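Local coordinates for CrmK (Actinoalloteichus sp. WH1-2216-6, PDB 5I1V), which is a flavoenzyme with covalently bound FAD that takes part in shunt product recycling in caerulomycin biosynthesis, probably as an oxygen-dependent oxidase, at residues 22-27 with 63-68; 466-471 with 494-498. Residue numbers count along the deposited sequence, not the author numbering.

Contact 1. Residues 22-27 with 63-68. With FAD (flavin-adenine dinucleotide), chain E.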
loop_
_atom_site.group_PDB
_atom_site.type_symbol
_atom_site.label_atom_id
_atom_site.label_comp_id
_atom_site.label_asym_id
_atom_site.label_seq_id
_atom_site.Cartn_x
_atom_site.Cartn_y
_atom_site.Cartn_z
ATOM N N ALA A 22 5.536 -14.470 -3.863
ATOM C CA ALA A 22 4.394 -13.796 -3.271
ATOM C C ALA A 22 4.877 -13.316 -1.919
ATOM O O ALA A 22 6.074 -13.024 -1.789
ATOM C CB ALA A 22 3.193 -14.727 -3.194
ATOM N N ASP A 23 4.008 -13.223 -0.912
ATOM C CA ASP A 23 4.375 -12.536 0.310
ATOM C C ASP A 23 5.514 -13.210 1.087
ATOM O O ASP A 23 6.243 -12.560 1.875
ATOM C CB ASP A 23 3.157 -12.404 1.221
ATOM C CG ASP A 23 3.498 -11.697 2.533
ATOM O OD1 ASP A 23 3.951 -10.536 2.440
ATOM O OD2 ASP A 23 3.376 -12.327 3.625
ATOM N N ASN A 24 5.667 -14.512 0.923
ATOM C CA ASN A 24 6.710 -15.223 1.682
ATOM C C ASN A 24 7.774 -15.746 0.731
ATOM O O ASN A 24 7.543 -16.755 0.037
ATOM C CB ASN A 24 6.099 -16.336 2.538
ATOM C CG ASN A 24 7.060 -16.840 3.594
ATOM O OD1 ASN A 24 8.272 -16.698 3.430
ATOM N ND2 ASN A 24 6.532 -17.500 4.636
ATOM N N TYR A 25 8.953 -15.089 0.733
ATOM C CA TYR A 25 10.049 -15.429 -0.191
ATOM C C TYR A 25 10.720 -16.785 0.106
ATOM O O TYR A 25 11.544 -17.264 -0.698
ATOM C CB TYR A 25 11.101 -14.276 -0.333
ATOM C CG TYR A 25 10.870 -13.332 -1.530
ATOM C CD1 TYR A 25 9.618 -12.797 -1.769
ATOM C CD2 TYR A 25 11.900 -12.995 -2.428
ATOM C CE1 TYR A 25 9.382 -11.931 -2.844
ATOM C CE2 TYR A 25 11.661 -12.129 -3.535
ATOM C CZ TYR A 25 10.389 -11.604 -3.725
ATOM O OH TYR A 25 10.087 -10.751 -4.811
ATOM N N ARG A 26 10.328 -17.450 1.192
ATOM C CA ARG A 26 10.795 -18.801 1.408
ATOM C C ARG A 26 10.210 -19.742 0.365
ATOM O O ARG A 26 10.781 -20.787 0.114
ATOM C CB ARG A 26 10.474 -19.295 2.816
ATOM C CG ARG A 26 11.124 -18.486 3.935
ATOM C CD ARG A 26 10.517 -18.771 5.306
ATOM N NE ARG A 26 10.544 -20.168 5.500
ATOM C CZ ARG A 26 9.654 -20.933 6.103
ATOM N NH1 ARG A 26 8.556 -20.492 6.739
ATOM N NH2 ARG A 26 9.898 -22.215 6.050
ATOM N N PHE A 27 9.066 -19.390 -0.234
ATOM C CA PHE A 27 8.395 -20.319 -1.140
ATOM C C PHE A 27 8.285 -19.743 -2.523
ATOM O O PHE A 27 7.431 -18.908 -2.778
ATOM C CB PHE A 27 7.022 -20.657 -0.600
ATOM C CG PHE A 27 7.042 -21.028 0.830
ATOM C CD1 PHE A 27 7.864 -22.030 1.275
ATOM C CD2 PHE A 27 6.250 -20.355 1.727
ATOM C CE1 PHE A 27 7.906 -22.372 2.639
ATOM C CE2 PHE A 27 6.278 -20.698 3.076
ATOM C CZ PHE A 27 7.091 -21.702 3.519
ATOM N N GLY A 63 -1.874 -14.036 -2.401
ATOM C CA GLY A 63 -0.521 -14.501 -2.121
ATOM C C GLY A 63 -0.030 -14.398 -0.697
ATOM O O GLY A 63 1.168 -14.557 -0.453
ATOM N N HIS A 64 -0.909 -14.194 0.262
ATOM C CA HIS A 64 -0.490 -14.076 1.653
ATOM C C HIS A 64 -0.325 -15.337 2.422
ATOM O O HIS A 64 -0.053 -15.278 3.635
ATOM C CB HIS A 64 -1.422 -13.098 2.379
ATOM C CG HIS A 64 -0.908 -11.731 2.254
ATOM N ND1 HIS A 64 -0.071 -11.181 3.203
ATOM C CD2 HIS A 64 -0.956 -10.853 1.233
ATOM C CE1 HIS A 64 0.353 -10.002 2.774
ATOM N NE2 HIS A 64 -0.160 -9.792 1.580
ATOM N N CYS A 65 -0.455 -16.496 1.776
ATOM C CA CYS A 65 -0.414 -17.773 2.556
ATOM C C CYS A 65 0.890 -17.788 3.363
ATOM O O CYS A 65 1.937 -17.523 2.778
ATOM C CB CYS A 65 -0.298 -18.958 1.634
ATOM S SG CYS A 65 -0.592 -20.552 2.439
ATOM N N GLY A 66 0.819 -18.205 4.611
ATOM C CA GLY A 66 2.003 -18.352 5.443
ATOM C C GLY A 66 2.822 -19.604 5.149
ATOM O O GLY A 66 3.953 -19.672 5.524
ATOM N N GLU A 67 2.290 -20.553 4.398
ATOM C CA GLU A 67 3.025 -21.769 4.037
ATOM C C GLU A 67 3.034 -21.929 2.524
ATOM O O GLU A 67 2.503 -21.079 1.823
ATOM C CB GLU A 67 2.351 -22.985 4.647
ATOM C CG GLU A 67 2.412 -23.064 6.151
ATOM C CD GLU A 67 3.805 -23.416 6.707
ATOM O OE1 GLU A 67 3.870 -23.691 7.921
ATOM O OE2 GLU A 67 4.818 -23.426 5.961
ATOM N N ALA A 68 3.606 -23.019 2.044
ATOM C CA ALA A 68 3.816 -23.256 0.630
ATOM C C ALA A 68 2.604 -23.955 -0.010
ATOM O O ALA A 68 2.763 -24.790 -0.883
ATOM C CB ALA A 68 5.036 -24.135 0.414
HETATM P PA FAD E . -3.143 -16.955 -1.077
HETATM O O1A FAD E . -1.709 -17.232 -0.698
HETATM O O2A FAD E . -3.370 -16.522 -2.496
HETATM O O5B FAD E . -4.041 -18.197 -0.738
HETATM C C5B FAD E . -4.202 -18.698 0.585
HETATM C C4B FAD E . -4.764 -20.125 0.514
HETATM O O4B FAD E . -6.111 -20.012 0.011
HETATM C C3B FAD E . -4.091 -21.105 -0.422
HETATM O O3B FAD E . -4.347 -22.416 0.049
HETATM C C2B FAD E . -4.825 -20.911 -1.720
HETATM O O2B FAD E . -4.654 -21.902 -2.738
HETATM C C1B FAD E . -6.257 -20.668 -1.226
HETATM N N9A FAD E . -7.003 -19.746 -2.119
HETATM C C8A FAD E . -6.657 -18.500 -2.564
HETATM N N7A FAD E . -7.587 -18.050 -3.468
HETATM C C5A FAD E . -8.487 -19.007 -3.561
HETATM C C6A FAD E . -9.710 -19.120 -4.315
HETATM N N6A FAD E . -10.055 -18.086 -5.058
HETATM N N1A FAD E . -10.401 -20.259 -4.191
HETATM C C2A FAD E . -9.980 -21.292 -3.431
HETATM N N3A FAD E . -8.873 -21.239 -2.646
HETATM C C4A FAD E . -8.102 -20.128 -2.758
HETATM N N1 FAD E . -6.143 -12.770 8.391
HETATM C C2 FAD E . -7.093 -12.235 9.193
HETATM O O2 FAD E . -8.119 -12.876 9.450
HETATM N N3 FAD E . -6.984 -11.006 9.742
HETATM C C4 FAD E . -5.930 -10.215 9.590
HETATM O O4 FAD E . -5.899 -9.071 10.090
HETATM C C4X FAD E . -4.854 -10.693 8.733
HETATM N N5 FAD E . -3.741 -9.937 8.527
HETATM C C5X FAD E . -2.823 -10.369 7.649
HETATM C C6 FAD E . -1.757 -9.541 7.297
HETATM C C7 FAD E . -0.757 -9.925 6.404
HETATM C C7M FAD E . 0.379 -8.952 6.064
HETATM C C8 FAD E . -0.874 -11.279 5.821
HETATM C C8M FAD E . 0.163 -11.804 4.866
HETATM C C9 FAD E . -1.928 -12.136 6.159
HETATM C C9A FAD E . -2.915 -11.726 7.053
HETATM N N10 FAD E . -3.993 -12.551 7.396
HETATM C C10 FAD E . -5.001 -12.048 8.197
HETATM C "C1'" FAD E . -4.018 -13.971 7.046
HETATM C "C2'" FAD E . -4.769 -14.187 5.772
HETATM O "O2'" FAD E . -6.154 -14.176 6.059
HETATM C "C3'" FAD E . -4.372 -15.448 5.080
HETATM O "O3'" FAD E . -2.945 -15.396 4.805
HETATM C "C4'" FAD E . -5.197 -15.669 3.794
HETATM O "O4'" FAD E . -5.258 -17.077 3.563
HETATM C "C5'" FAD E . -4.568 -14.946 2.621
HETATM O "O5'" FAD E . -5.419 -15.110 1.486
HETATM P P FAD E . -4.768 -14.754 0.084
HETATM O O1P FAD E . -4.113 -13.424 0.139
HETATM O O2P FAD E . -5.761 -15.012 -1.004
HETATM O O3P FAD E . -3.596 -15.870 -0.007
HETATM O O HOH W 1 3.098 -14.789 4.097
HETATM O O HOH W 2 7.050 -23.694 7.084
HETATM O O HOH W 3 5.818 -20.665 7.212
#
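The segment 63-68 supplies one of the two covalent anchors of FAD, at His64, and part of its pyrophosphate site, with 22-27 packed alongside; Cys124 makes the second link. His64 ND1 is bonded to FAD C8M, the flavin 8alpha-methyl, at 1.8 Å. Backbone amides grip the phosphates: Gly63 N donates to FAD O2A (2.9 Å), Cys65 N to FAD O1A (2.9 Å) and His64 N to FAD O1P (3.3 Å). A CB on Gly63 (phi +74°) would fall 2.9 Å from Ala22 CB, so backbone and packing both favour glycine. Asp23 N donates to Gly63 O (3.2 Å, 160° at the hydrogen). Asp23 CB makes a CH-pi contact over the His64 ring face, 4.0 Å from the centroid; its carboxylate forms a salt bridge with Arg340. Asn24 to Phe27 make a type I turn, with an Asx turn from Asn24 OD1 to Arg26 N (3.1 Å), and present the Phe27 ring to Ala68 CB, 3.9 Å from its centroid. Glu67 OE1 forms a salt bridge with Lys341 and accepts a hydrogen bond from Ile452 N. Linking FAD twice, through a histidine and a cysteine, is characteristic of bicovalent berberine bridge enzyme-like flavoproteins, built on a PCMH-type FAD domain.

Contact 2. Residues 466-471 with 494-498; sequences WHTIYY and AFSIR
A tryptophan at the first position of a short helix lies flat against a phenylalanine from an irregular segment, and this pair dominates the contact. Within the berberine-like C-terminal region, it joins helix 466-471 to the chain's C-terminal tail, near the FAD-binding Tyr446; Ile497 also touches helix 475-485. In the helix, Tyr470 N is hydrogen-bonded to Trp466 O (3.2 Å) and Tyr471 N to His467 O (2.9 Å). Phi/psi run from -59°/-34° at Ala494 through -112°/30° at Phe495 to an extended -76°/152° at Ser496. With Trp466 at chi1 64° (p), chi2 -87° and Phe495 at -79° (m), -13°, the Trp466 six-membered ring and Phe495 ring form an offset stack, centroids 4.5 Å apart, planes at 12°; Phe495 CA lies over the same Trp466 ring, 4.1 Å from its centroid. One turn on, Tyr470 (m, chi2 -67°) completes an aromatic cluster: Tyr470 CE2 is 3.5 Å from Phe495 CE2, planes oblique at 57°, and Tyr470 OH is hydrogen-bonded to Asp451 N. Tyr471 (m, chi2 -65°) sets CZ 3.6 Å from CD1 of Ile497 (m, m); its hydroxyl is hydrogen-bonded to Gly189 O. Water 4 donates to Tyr471 OH (2.7 Å) and Phe495 O (2.8 Å). Arg498 (m, m, t) folds back so that Trp466 CZ2 lies over its guanidinium face, 3.7 Å from Arg498 NH1. Hydrogen bonds fix it: Arg498 NH1 to Ser496 O (2.7 Å), and Arg498 NH1 (3.0 Å) and NH2 (2.9 Å) both to Ala494 O.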
loop_
_atom_site.group_PDB
_atom_site.type_symbol
_atom_site.label_atom_id
_atom_site.label_comp_id
_atom_site.label_asym_id
_atom_site.label_seq_id
_atom_site.Cartn_x
_atom_site.Cartn_y
_atom_site.Cartn_z
ATOM N N TRP A 466 -3.295 -31.828 13.896
ATOM C CA TRP A 466 -3.401 -30.462 13.367
ATOM C C TRP A 466 -4.863 -30.084 13.146
ATOM O O TRP A 466 -5.272 -29.004 13.517
ATOM C CB TRP A 466 -2.584 -30.276 12.069
ATOM C CG TRP A 466 -3.061 -31.123 10.893
ATOM C CD1 TRP A 466 -2.683 -32.400 10.608
ATOM C CD2 TRP A 466 -4.021 -30.763 9.904
ATOM N NE1 TRP A 466 -3.341 -32.846 9.510
ATOM C CE2 TRP A 466 -4.181 -31.869 9.059
ATOM C CE3 TRP A 466 -4.768 -29.611 9.653
ATOM C CZ2 TRP A 466 -5.039 -31.864 7.967
ATOM C CZ3 TRP A 466 -5.650 -29.611 8.566
ATOM C CH2 TRP A 466 -5.774 -30.733 7.743
ATOM N N HIS A 467 -5.664 -30.965 12.585
ATOM C CA HIS A 467 -7.020 -30.532 12.198
ATOM C C HIS A 467 -7.985 -30.246 13.371
ATOM O O HIS A 467 -8.903 -29.447 13.267
ATOM C CB HIS A 467 -7.645 -31.486 11.189
ATOM C CG HIS A 467 -7.501 -32.926 11.548
ATOM N ND1 HIS A 467 -8.316 -33.539 12.470
ATOM C CD2 HIS A 467 -6.628 -33.873 11.122
ATOM C CE1 HIS A 467 -7.981 -34.815 12.561
ATOM N NE2 HIS A 467 -6.964 -35.040 11.751
ATOM N N THR A 468 -7.792 -30.920 14.489
ATOM C CA THR A 468 -8.502 -30.541 15.688
ATOM C C THR A 468 -8.164 -29.170 16.211
ATOM O O THR A 468 -9.055 -28.420 16.656
ATOM C CB THR A 468 -8.203 -31.575 16.768
ATOM O OG1 THR A 468 -8.639 -32.827 16.238
ATOM C CG2 THR A 468 -8.902 -31.202 18.063
ATOM N N ILE A 469 -6.878 -28.849 16.168
ATOM C CA ILE A 469 -6.397 -27.583 16.628
ATOM C C ILE A 469 -6.975 -26.419 15.799
ATOM O O ILE A 469 -7.265 -25.372 16.351
ATOM C CB ILE A 469 -4.870 -27.537 16.609
ATOM C CG1 ILE A 469 -4.341 -28.502 17.667
ATOM C CG2 ILE A 469 -4.393 -26.129 16.926
ATOM C CD1 ILE A 469 -2.917 -28.924 17.464
ATOM N N TYR A 470 -7.131 -26.621 14.482
ATOM C CA TYR A 470 -7.622 -25.539 13.598
ATOM C C TYR A 470 -9.132 -25.507 13.451
ATOM O O TYR A 470 -9.720 -24.445 13.232
ATOM C CB TYR A 470 -7.001 -25.677 12.193
ATOM C CG TYR A 470 -5.570 -25.288 12.131
ATOM C CD1 TYR A 470 -5.203 -23.972 12.319
ATOM C CD2 TYR A 470 -4.560 -26.229 11.858
ATOM C CE1 TYR A 470 -3.896 -23.586 12.241
ATOM C CE2 TYR A 470 -3.240 -25.855 11.798
ATOM C CZ TYR A 470 -2.920 -24.515 11.976
ATOM O OH TYR A 470 -1.634 -24.050 11.951
ATOM N N TYR A 471 -9.783 -26.671 13.568
ATOM C CA TYR A 471 -11.203 -26.758 13.238
ATOM C C TYR A 471 -12.134 -27.150 14.432
ATOM O O TYR A 471 -13.356 -27.233 14.305
ATOM C CB TYR A 471 -11.371 -27.716 12.063
ATOM C CG TYR A 471 -10.773 -27.282 10.757
ATOM C CD1 TYR A 471 -11.263 -26.172 10.097
ATOM C CD2 TYR A 471 -9.747 -27.977 10.161
ATOM C CE1 TYR A 471 -10.743 -25.765 8.873
ATOM C CE2 TYR A 471 -9.210 -27.563 8.966
ATOM C CZ TYR A 471 -9.741 -26.472 8.306
ATOM O OH TYR A 471 -9.266 -26.019 7.089
ATOM N N ALA A 494 -0.825 -29.313 2.175
ATOM C CA ALA A 494 -0.432 -30.069 3.408
ATOM C C ALA A 494 -1.549 -30.063 4.442
ATOM O O ALA A 494 -1.696 -31.002 5.211
ATOM C CB ALA A 494 0.807 -29.479 4.027
ATOM N N PHE A 495 -2.311 -28.983 4.513
ATOM C CA PHE A 495 -3.404 -28.894 5.468
ATOM C C PHE A 495 -4.773 -28.887 4.817
ATOM O O PHE A 495 -5.698 -28.353 5.379
ATOM C CB PHE A 495 -3.251 -27.656 6.331
ATOM C CG PHE A 495 -2.251 -27.788 7.465
ATOM C CD1 PHE A 495 -1.726 -29.012 7.860
ATOM C CD2 PHE A 495 -1.912 -26.670 8.209
ATOM C CE1 PHE A 495 -0.863 -29.097 8.945
ATOM C CE2 PHE A 495 -1.035 -26.763 9.299
ATOM C CZ PHE A 495 -0.525 -27.968 9.658
ATOM N N SER A 496 -4.930 -29.526 3.676
ATOM C CA SER A 496 -6.240 -29.588 3.066
ATOM C C SER A 496 -7.129 -30.589 3.785
ATOM O O SER A 496 -6.630 -31.533 4.387
ATOM C CB SER A 496 -6.168 -29.864 1.580
ATOM O OG SER A 496 -5.596 -31.113 1.256
ATOM N N ILE A 497 -8.428 -30.342 3.741
ATOM C CA ILE A 497 -9.400 -31.270 4.355
ATOM C C ILE A 497 -9.220 -32.624 3.677
ATOM O O ILE A 497 -9.416 -32.736 2.470
ATOM C CB ILE A 497 -10.872 -30.805 4.181
ATOM C CG1 ILE A 497 -11.111 -29.351 4.664
ATOM C CG2 ILE A 497 -11.826 -31.755 4.838
ATOM C CD1 ILE A 497 -10.677 -29.125 6.054
ATOM N N ARG A 498 -8.894 -33.661 4.434
ATOM C CA ARG A 498 -8.700 -34.996 3.821
ATOM C C ARG A 498 -10.038 -35.666 3.522
ATOM O O ARG A 498 -10.989 -35.540 4.286
ATOM C CB ARG A 498 -7.894 -35.937 4.721
ATOM C CG ARG A 498 -6.522 -35.430 5.158
ATOM C CD ARG A 498 -5.701 -34.954 3.990
ATOM N NE ARG A 498 -4.270 -34.867 4.294
ATOM C CZ ARG A 498 -3.576 -33.746 4.479
ATOM N NH1 ARG A 498 -4.158 -32.551 4.444
ATOM N NH2 ARG A 498 -2.274 -33.831 4.705
HETATM O O HOH W 4 -7.476 -26.181 5.048
#

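In the fold
The contacts follow one another along the chain; their centres lie about 19 Å apart and their nearest atoms about 6 Å, without touching. Contact 1 holds one covalent link to FAD, through His64, and three backbone amides hydrogen-bonded to the pyrophosphate; the second link, through Cys124, lies outside it, with its side chain about 5 Å from that of His64. Contact 2 is second-shell: the Tyr470 side chain is about 6 Å from that of Tyr446, whose hydroxyl is hydrogen-bonded to FAD, and the Ser496 side chain about 8 Å from the cofactor. Residues 450-452 connect them: Glu67 touches Pro450 and is hydrogen-bonded to Ile452 N, Tyr470 to Asp451 N. The C-terminal region thus approaches the cofactor site.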